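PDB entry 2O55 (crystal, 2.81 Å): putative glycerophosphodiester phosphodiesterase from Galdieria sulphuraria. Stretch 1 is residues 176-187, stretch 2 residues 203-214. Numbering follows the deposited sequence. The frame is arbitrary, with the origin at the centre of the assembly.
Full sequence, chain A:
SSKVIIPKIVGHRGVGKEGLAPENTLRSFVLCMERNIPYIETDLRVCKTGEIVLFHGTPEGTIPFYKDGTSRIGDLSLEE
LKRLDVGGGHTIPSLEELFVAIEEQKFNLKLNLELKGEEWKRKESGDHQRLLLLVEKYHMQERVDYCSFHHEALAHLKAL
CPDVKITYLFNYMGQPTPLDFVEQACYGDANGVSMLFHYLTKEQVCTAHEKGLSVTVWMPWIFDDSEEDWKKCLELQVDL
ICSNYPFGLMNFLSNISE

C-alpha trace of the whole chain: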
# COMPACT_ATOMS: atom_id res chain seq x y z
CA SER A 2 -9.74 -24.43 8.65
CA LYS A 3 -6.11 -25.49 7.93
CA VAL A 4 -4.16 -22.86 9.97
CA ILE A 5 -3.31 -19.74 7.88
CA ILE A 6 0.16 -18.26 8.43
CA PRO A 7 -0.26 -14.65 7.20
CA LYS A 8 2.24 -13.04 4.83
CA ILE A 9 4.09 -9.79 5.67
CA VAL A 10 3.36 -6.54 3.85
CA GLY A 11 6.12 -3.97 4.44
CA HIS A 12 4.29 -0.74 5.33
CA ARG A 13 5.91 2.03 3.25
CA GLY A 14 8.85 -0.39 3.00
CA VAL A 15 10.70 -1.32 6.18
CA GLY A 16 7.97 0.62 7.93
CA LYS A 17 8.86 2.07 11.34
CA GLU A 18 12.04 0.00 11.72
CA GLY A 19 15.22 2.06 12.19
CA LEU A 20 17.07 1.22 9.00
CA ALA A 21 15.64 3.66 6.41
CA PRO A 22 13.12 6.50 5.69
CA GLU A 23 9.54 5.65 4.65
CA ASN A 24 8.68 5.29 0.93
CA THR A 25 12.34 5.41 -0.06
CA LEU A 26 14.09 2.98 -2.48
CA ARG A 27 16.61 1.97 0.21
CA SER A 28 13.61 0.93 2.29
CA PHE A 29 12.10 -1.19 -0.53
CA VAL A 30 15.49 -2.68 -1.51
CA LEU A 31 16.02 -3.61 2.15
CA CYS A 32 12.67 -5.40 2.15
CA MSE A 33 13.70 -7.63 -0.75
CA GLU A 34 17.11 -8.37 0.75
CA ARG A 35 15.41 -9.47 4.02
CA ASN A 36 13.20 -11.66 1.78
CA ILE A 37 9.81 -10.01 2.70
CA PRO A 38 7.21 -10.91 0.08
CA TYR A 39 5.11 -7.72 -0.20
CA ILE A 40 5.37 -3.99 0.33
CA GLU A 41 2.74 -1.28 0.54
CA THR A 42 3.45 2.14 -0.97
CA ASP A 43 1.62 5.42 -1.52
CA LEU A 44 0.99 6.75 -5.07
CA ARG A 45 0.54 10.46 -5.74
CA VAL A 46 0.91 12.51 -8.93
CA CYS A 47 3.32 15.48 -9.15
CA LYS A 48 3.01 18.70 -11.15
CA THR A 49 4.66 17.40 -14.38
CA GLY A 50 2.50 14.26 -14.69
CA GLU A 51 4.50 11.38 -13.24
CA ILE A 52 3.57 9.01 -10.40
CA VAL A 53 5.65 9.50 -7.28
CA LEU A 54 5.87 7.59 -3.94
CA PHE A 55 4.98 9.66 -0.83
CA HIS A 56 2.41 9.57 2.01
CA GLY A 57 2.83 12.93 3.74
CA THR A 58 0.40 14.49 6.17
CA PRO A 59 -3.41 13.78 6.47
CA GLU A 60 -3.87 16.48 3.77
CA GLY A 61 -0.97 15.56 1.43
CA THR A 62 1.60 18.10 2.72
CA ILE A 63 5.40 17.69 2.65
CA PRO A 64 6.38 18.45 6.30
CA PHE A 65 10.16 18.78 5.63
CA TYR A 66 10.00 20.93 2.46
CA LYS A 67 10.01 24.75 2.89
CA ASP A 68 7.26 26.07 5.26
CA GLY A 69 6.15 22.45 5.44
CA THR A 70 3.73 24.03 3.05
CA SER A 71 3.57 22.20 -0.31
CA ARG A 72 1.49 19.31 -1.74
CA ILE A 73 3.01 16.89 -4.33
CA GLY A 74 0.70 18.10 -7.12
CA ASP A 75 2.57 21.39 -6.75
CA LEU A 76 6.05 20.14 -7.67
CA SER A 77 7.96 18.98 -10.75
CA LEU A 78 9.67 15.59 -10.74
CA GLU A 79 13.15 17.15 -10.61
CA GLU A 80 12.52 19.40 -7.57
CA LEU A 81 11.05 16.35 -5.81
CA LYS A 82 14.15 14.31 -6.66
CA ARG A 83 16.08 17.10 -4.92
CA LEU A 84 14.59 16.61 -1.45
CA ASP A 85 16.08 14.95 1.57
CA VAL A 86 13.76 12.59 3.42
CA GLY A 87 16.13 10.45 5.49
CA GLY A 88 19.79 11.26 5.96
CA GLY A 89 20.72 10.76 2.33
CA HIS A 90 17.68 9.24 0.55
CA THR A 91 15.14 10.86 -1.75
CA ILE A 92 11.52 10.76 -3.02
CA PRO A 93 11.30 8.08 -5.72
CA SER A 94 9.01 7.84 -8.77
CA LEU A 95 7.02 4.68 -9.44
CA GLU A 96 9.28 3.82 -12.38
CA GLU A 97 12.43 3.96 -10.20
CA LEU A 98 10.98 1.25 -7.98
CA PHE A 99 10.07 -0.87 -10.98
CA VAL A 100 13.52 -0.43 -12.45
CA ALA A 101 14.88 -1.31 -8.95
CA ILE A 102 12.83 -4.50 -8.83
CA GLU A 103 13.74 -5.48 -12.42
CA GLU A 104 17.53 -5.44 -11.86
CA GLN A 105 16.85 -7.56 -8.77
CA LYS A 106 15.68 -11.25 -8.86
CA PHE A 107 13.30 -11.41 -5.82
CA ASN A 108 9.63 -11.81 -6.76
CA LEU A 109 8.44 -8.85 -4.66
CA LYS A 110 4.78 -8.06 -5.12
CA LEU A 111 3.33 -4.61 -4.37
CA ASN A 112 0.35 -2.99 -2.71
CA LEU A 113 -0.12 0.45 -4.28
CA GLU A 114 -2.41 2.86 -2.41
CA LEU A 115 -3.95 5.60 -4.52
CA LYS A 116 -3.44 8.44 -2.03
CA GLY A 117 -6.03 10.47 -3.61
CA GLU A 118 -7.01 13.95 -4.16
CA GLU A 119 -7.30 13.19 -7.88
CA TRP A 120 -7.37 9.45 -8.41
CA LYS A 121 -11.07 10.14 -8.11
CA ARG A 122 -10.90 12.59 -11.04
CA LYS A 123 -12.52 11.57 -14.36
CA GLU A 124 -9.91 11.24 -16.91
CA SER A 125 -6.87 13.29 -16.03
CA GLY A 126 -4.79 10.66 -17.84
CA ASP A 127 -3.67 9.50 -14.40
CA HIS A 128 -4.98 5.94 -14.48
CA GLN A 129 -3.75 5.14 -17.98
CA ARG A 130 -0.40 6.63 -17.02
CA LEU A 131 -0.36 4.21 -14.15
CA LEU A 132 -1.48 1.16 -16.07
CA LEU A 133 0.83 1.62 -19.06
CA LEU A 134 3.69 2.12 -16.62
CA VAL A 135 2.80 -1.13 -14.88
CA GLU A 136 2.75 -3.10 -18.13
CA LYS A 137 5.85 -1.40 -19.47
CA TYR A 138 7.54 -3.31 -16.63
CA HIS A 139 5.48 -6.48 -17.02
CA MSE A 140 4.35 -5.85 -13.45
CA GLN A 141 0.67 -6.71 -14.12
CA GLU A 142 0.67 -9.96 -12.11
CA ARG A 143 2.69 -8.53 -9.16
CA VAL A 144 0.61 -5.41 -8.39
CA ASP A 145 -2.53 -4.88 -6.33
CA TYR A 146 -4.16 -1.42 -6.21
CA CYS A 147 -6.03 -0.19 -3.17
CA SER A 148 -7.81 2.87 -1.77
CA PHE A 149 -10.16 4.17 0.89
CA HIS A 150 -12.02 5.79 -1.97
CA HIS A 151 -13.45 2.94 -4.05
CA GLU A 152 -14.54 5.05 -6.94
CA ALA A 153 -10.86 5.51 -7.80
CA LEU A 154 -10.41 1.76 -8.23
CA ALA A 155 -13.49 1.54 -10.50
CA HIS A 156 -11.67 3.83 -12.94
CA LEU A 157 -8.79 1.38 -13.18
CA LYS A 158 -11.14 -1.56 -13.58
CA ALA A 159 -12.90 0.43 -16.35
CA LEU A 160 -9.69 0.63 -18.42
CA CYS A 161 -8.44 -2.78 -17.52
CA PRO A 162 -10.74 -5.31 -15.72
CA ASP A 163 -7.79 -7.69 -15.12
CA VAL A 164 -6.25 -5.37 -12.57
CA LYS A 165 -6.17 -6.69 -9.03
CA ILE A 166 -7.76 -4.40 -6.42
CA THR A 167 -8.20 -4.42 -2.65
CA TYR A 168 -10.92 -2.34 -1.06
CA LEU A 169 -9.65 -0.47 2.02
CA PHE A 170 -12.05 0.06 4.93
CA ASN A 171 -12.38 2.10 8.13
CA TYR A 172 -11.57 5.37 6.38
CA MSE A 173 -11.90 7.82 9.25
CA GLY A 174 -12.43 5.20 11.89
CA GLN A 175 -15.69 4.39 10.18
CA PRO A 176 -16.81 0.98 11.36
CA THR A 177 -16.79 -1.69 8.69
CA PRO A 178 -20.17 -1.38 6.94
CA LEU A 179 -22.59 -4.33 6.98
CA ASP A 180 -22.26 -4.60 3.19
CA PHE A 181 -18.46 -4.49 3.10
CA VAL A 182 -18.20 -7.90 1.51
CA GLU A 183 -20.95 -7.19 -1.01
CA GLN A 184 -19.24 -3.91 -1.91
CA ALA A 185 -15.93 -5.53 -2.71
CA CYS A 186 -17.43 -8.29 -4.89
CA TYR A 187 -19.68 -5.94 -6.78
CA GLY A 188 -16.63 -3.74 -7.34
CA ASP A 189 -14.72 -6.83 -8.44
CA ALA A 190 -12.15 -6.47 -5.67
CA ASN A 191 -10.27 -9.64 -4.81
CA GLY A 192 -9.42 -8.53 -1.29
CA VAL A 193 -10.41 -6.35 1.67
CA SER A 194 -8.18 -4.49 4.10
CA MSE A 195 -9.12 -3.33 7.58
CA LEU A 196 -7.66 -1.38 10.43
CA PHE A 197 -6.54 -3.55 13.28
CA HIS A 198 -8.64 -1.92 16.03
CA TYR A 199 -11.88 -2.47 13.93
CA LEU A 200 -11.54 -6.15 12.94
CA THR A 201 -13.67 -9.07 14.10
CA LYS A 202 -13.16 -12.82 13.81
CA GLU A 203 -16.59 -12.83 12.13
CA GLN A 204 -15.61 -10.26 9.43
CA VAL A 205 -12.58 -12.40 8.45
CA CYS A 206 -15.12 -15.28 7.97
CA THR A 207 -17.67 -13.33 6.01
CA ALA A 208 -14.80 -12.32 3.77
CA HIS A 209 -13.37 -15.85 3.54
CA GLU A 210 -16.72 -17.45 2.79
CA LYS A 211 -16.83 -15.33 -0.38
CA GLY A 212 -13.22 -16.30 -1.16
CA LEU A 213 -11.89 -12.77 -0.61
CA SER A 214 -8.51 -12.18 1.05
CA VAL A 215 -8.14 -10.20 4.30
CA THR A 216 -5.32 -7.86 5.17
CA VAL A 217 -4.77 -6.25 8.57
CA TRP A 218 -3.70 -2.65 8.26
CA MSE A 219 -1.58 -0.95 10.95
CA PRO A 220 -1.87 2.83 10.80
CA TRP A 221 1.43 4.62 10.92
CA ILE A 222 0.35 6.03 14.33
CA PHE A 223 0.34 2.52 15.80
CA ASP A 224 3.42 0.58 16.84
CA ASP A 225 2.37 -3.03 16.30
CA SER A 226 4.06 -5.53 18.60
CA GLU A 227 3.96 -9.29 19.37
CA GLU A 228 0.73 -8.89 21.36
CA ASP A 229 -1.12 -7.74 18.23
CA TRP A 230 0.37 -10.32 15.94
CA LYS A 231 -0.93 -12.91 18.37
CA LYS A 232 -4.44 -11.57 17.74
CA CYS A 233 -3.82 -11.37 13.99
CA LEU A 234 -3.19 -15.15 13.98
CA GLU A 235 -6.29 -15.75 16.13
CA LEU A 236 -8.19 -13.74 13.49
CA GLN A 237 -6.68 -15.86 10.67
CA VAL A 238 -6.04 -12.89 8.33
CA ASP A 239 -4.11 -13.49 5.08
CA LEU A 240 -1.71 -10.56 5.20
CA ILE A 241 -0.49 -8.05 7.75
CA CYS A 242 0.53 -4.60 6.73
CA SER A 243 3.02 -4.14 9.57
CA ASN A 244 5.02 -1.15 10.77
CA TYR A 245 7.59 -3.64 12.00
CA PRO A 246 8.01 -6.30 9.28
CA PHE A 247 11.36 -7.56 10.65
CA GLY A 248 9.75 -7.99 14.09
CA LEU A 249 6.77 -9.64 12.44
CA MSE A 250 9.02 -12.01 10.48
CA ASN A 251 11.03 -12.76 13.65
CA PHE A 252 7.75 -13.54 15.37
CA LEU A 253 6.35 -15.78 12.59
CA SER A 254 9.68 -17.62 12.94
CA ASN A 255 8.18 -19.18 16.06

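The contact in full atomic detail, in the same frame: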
# COMPACT_ATOMS: atom_id res chain seq x y z
N PRO A 176 -16.71 2.41 11.18
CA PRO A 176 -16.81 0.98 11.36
C PRO A 176 -17.01 0.33 10.01
O PRO A 176 -17.55 0.93 9.09
CB PRO A 176 -18.08 0.82 12.20
CG PRO A 176 -18.23 2.11 12.90
CD PRO A 176 -17.78 3.13 11.88
N THR A 177 -16.54 -0.90 9.89
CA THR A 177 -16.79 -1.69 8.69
C THR A 177 -18.29 -1.69 8.45
O THR A 177 -19.05 -1.93 9.40
CB THR A 177 -16.30 -3.11 8.91
OG1 THR A 177 -14.97 -3.08 9.45
CG2 THR A 177 -16.34 -3.88 7.59
N PRO A 178 -18.73 -1.40 7.20
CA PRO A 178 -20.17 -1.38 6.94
C PRO A 178 -20.69 -2.80 6.84
O PRO A 178 -19.92 -3.72 6.53
CB PRO A 178 -20.26 -0.69 5.58
CG PRO A 178 -19.00 -1.01 4.91
CD PRO A 178 -17.95 -1.08 5.99
N LEU A 179 -21.99 -2.99 7.08
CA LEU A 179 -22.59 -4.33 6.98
C LEU A 179 -22.29 -4.89 5.61
O LEU A 179 -21.87 -6.03 5.51
CB LEU A 179 -24.10 -4.34 7.27
CG LEU A 179 -24.90 -5.63 7.02
CD1 LEU A 179 -24.33 -6.90 7.72
CD2 LEU A 179 -26.41 -5.46 7.36
N ASP A 180 -22.44 -4.09 4.56
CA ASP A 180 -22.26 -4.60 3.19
C ASP A 180 -20.81 -4.67 2.69
O ASP A 180 -20.57 -4.72 1.49
CB ASP A 180 -23.05 -3.73 2.21
CG ASP A 180 -22.50 -2.29 2.12
OD1 ASP A 180 -23.05 -1.48 1.33
OD2 ASP A 180 -21.52 -1.94 2.82
N PHE A 181 -19.83 -4.65 3.58
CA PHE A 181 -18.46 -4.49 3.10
C PHE A 181 -18.04 -5.56 2.13
O PHE A 181 -17.25 -5.32 1.21
CB PHE A 181 -17.46 -4.42 4.25
CG PHE A 181 -17.15 -5.74 4.92
CD1 PHE A 181 -15.89 -6.34 4.76
CD2 PHE A 181 -18.09 -6.36 5.75
CE1 PHE A 181 -15.57 -7.53 5.40
CE2 PHE A 181 -17.78 -7.56 6.40
CZ PHE A 181 -16.51 -8.15 6.21
N VAL A 182 -18.58 -6.76 2.32
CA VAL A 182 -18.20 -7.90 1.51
C VAL A 182 -18.95 -7.84 0.18
O VAL A 182 -18.40 -8.14 -0.87
CB VAL A 182 -18.36 -9.23 2.31
CG1 VAL A 182 -18.38 -10.42 1.41
CG2 VAL A 182 -17.20 -9.39 3.26
N GLU A 183 -20.20 -7.40 0.21
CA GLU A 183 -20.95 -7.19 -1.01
C GLU A 183 -20.34 -6.09 -1.87
O GLU A 183 -20.33 -6.19 -3.08
CB GLU A 183 -22.36 -6.78 -0.68
CG GLU A 183 -23.26 -7.91 -0.30
CD GLU A 183 -24.73 -7.51 -0.42
OE1 GLU A 183 -25.19 -6.61 0.37
OE2 GLU A 183 -25.41 -8.08 -1.32
N GLN A 184 -19.88 -5.03 -1.22
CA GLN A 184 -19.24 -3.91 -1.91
C GLN A 184 -18.07 -4.39 -2.76
O GLN A 184 -17.96 -4.04 -3.94
CB GLN A 184 -18.67 -2.96 -0.87
CG GLN A 184 -19.53 -1.84 -0.45
CD GLN A 184 -18.77 -0.95 0.51
OE1 GLN A 184 -17.65 -0.56 0.23
NE2 GLN A 184 -19.37 -0.65 1.66
N ALA A 185 -17.20 -5.18 -2.13
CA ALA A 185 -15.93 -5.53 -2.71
C ALA A 185 -16.13 -6.45 -3.90
O ALA A 185 -15.40 -6.35 -4.88
CB ALA A 185 -15.05 -6.17 -1.67
N CYS A 186 -17.12 -7.34 -3.81
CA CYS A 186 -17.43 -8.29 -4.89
C CYS A 186 -18.03 -7.57 -6.08
O CYS A 186 -17.56 -7.70 -7.21
CB CYS A 186 -18.42 -9.34 -4.43
SG CYS A 186 -17.69 -10.44 -3.22
N TYR A 187 -19.06 -6.80 -5.80
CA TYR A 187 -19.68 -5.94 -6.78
C TYR A 187 -18.68 -5.07 -7.55
O TYR A 187 -18.81 -4.86 -8.77
CB TYR A 187 -20.67 -5.05 -6.07
CG TYR A 187 -21.50 -4.25 -6.99
CD1 TYR A 187 -21.28 -2.89 -7.13
CD2 TYR A 187 -22.53 -4.85 -7.73
CE1 TYR A 187 -22.05 -2.12 -7.96
CE2 TYR A 187 -23.31 -4.09 -8.57
CZ TYR A 187 -23.05 -2.72 -8.68
OH TYR A 187 -23.80 -1.92 -9.50
N GLU A 203 -15.46 -12.63 13.01
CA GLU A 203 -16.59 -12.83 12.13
C GLU A 203 -16.47 -12.10 10.78
O GLU A 203 -16.93 -12.62 9.77
CB GLU A 203 -17.89 -12.51 12.85
CG GLU A 203 -19.10 -12.14 11.97
CD GLU A 203 -19.32 -10.61 11.82
OE1 GLU A 203 -19.46 -10.12 10.66
OE2 GLU A 203 -19.37 -9.89 12.86
N GLN A 204 -15.88 -10.91 10.74
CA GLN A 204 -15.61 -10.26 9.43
C GLN A 204 -14.62 -11.05 8.55
O GLN A 204 -14.87 -11.27 7.35
CB GLN A 204 -15.12 -8.83 9.60
CG GLN A 204 -16.15 -7.91 10.21
CD GLN A 204 -15.50 -6.90 11.12
OE1 GLN A 204 -14.41 -7.14 11.63
NE2 GLN A 204 -16.15 -5.78 11.32
N VAL A 205 -13.51 -11.50 9.14
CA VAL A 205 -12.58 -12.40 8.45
C VAL A 205 -13.33 -13.59 7.79
O VAL A 205 -13.04 -13.95 6.66
CB VAL A 205 -11.43 -12.87 9.40
CG1 VAL A 205 -10.40 -13.64 8.63
CG2 VAL A 205 -10.76 -11.68 10.06
N CYS A 206 -14.30 -14.17 8.50
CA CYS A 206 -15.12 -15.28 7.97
C CYS A 206 -16.04 -14.93 6.84
O CYS A 206 -16.10 -15.65 5.85
CB CYS A 206 -16.00 -15.85 9.06
SG CYS A 206 -15.03 -16.65 10.28
N THR A 207 -16.83 -13.88 7.04
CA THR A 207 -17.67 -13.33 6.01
C THR A 207 -16.83 -13.21 4.76
O THR A 207 -17.20 -13.75 3.72
CB THR A 207 -18.18 -11.92 6.39
OG1 THR A 207 -18.80 -12.00 7.67
CG2 THR A 207 -19.18 -11.39 5.36
N ALA A 208 -15.68 -12.55 4.90
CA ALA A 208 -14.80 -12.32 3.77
C ALA A 208 -14.28 -13.63 3.17
O ALA A 208 -14.18 -13.77 1.95
CB ALA A 208 -13.67 -11.39 4.17
N HIS A 209 -13.96 -14.60 4.02
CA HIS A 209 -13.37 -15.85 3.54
C HIS A 209 -14.37 -16.76 2.89
O HIS A 209 -14.02 -17.50 1.97
CB HIS A 209 -12.63 -16.60 4.65
CG HIS A 209 -11.26 -16.08 4.89
ND1 HIS A 209 -10.63 -16.16 6.11
CD2 HIS A 209 -10.40 -15.43 4.07
CE1 HIS A 209 -9.43 -15.61 6.03
NE2 HIS A 209 -9.27 -15.15 4.80
N GLU A 210 -15.62 -16.69 3.36
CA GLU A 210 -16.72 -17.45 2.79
C GLU A 210 -17.05 -17.06 1.35
O GLU A 210 -17.53 -17.90 0.57
CB GLU A 210 -17.94 -17.38 3.69
CG GLU A 210 -17.82 -18.36 4.81
CD GLU A 210 -18.69 -18.01 6.02
OE1 GLU A 210 -19.65 -18.77 6.28
OE2 GLU A 210 -18.43 -17.00 6.72
N LYS A 211 -16.76 -15.80 1.00
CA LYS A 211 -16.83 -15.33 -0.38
C LYS A 211 -15.46 -15.38 -1.09
O LYS A 211 -15.29 -14.78 -2.14
CB LYS A 211 -17.39 -13.91 -0.46
CG LYS A 211 -18.74 -13.71 0.19
CD LYS A 211 -19.85 -14.08 -0.71
CE LYS A 211 -21.12 -14.13 0.07
NZ LYS A 211 -22.19 -14.69 -0.77
N GLY A 212 -14.50 -16.09 -0.51
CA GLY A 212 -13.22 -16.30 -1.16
C GLY A 212 -12.48 -15.01 -1.39
O GLY A 212 -11.72 -14.92 -2.33
N LEU A 213 -12.71 -13.99 -0.56
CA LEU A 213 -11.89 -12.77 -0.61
C LEU A 213 -10.74 -12.83 0.40
O LEU A 213 -10.90 -13.42 1.48
CB LEU A 213 -12.74 -11.54 -0.27
CG LEU A 213 -13.98 -11.19 -1.10
CD1 LEU A 213 -14.72 -10.10 -0.40
CD2 LEU A 213 -13.66 -10.77 -2.54
N SER A 214 -9.61 -12.19 0.09
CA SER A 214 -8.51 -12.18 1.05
C SER A 214 -8.62 -11.02 2.06
O SER A 214 -9.16 -9.97 1.75
CB SER A 214 -7.16 -12.16 0.33
OG SER A 214 -6.54 -10.89 0.44

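The contact between these two stretches is a small, largely apolar packing of two helices, extended by the residues that flank them, and it illustrates a general principle: helices can pack through van der Waals contact and the burial of apolar side-chain surface, with no hydrogen bond between them. No hydrogen bond crosses the interface, which buries 413 Å² in total. Helix 181-187 and helix 203-210 run in broadly the same direction, their axes inclined by 32° and 10.0 Å apart at closest approach. The backbones come nearest at V182 and A208, whose CA atoms lie 6.0 Å apart; the small alanine side chain points sideways there.

V182 is the hub. V182 CG2 meets T207 CG2 at 3.5 Å and A208 CA at 3.8 Å, while V182 CG1 reaches K211 CG at 3.5 Å and L213 CD1 at 4.1 Å. K211 thus contributes the aliphatic part of its side chain, and the charged end leads away. One turn further along, A185 CB sits 4.1 Å from L213 CD1, and C186 SG lies 4.1 Å from L213 CD2, so a single leucine just beyond the second helix touches three residues of the first. The loop that delivers it is held by the backbone bond from L213 N to A208 O (2.9 Å).

At the other end, the F181 ring packs against Q204 and T207. The ring edge faces Q204 O, with F181 CZ 3.7 Å from Q204 O, which already accepts a helical bond from A208 N (2.9 Å). T207 shows how a polar residue can join such a surface: T207 OG1 donates to E203 O (2.9 Å), leaving the methyl to pack against V182. T177 OG1 and Q204 NE2 approach to 3.5 Å, but the angle is too poor for a hydrogen bond, and T177 OG1 is satisfied elsewhere in the structure.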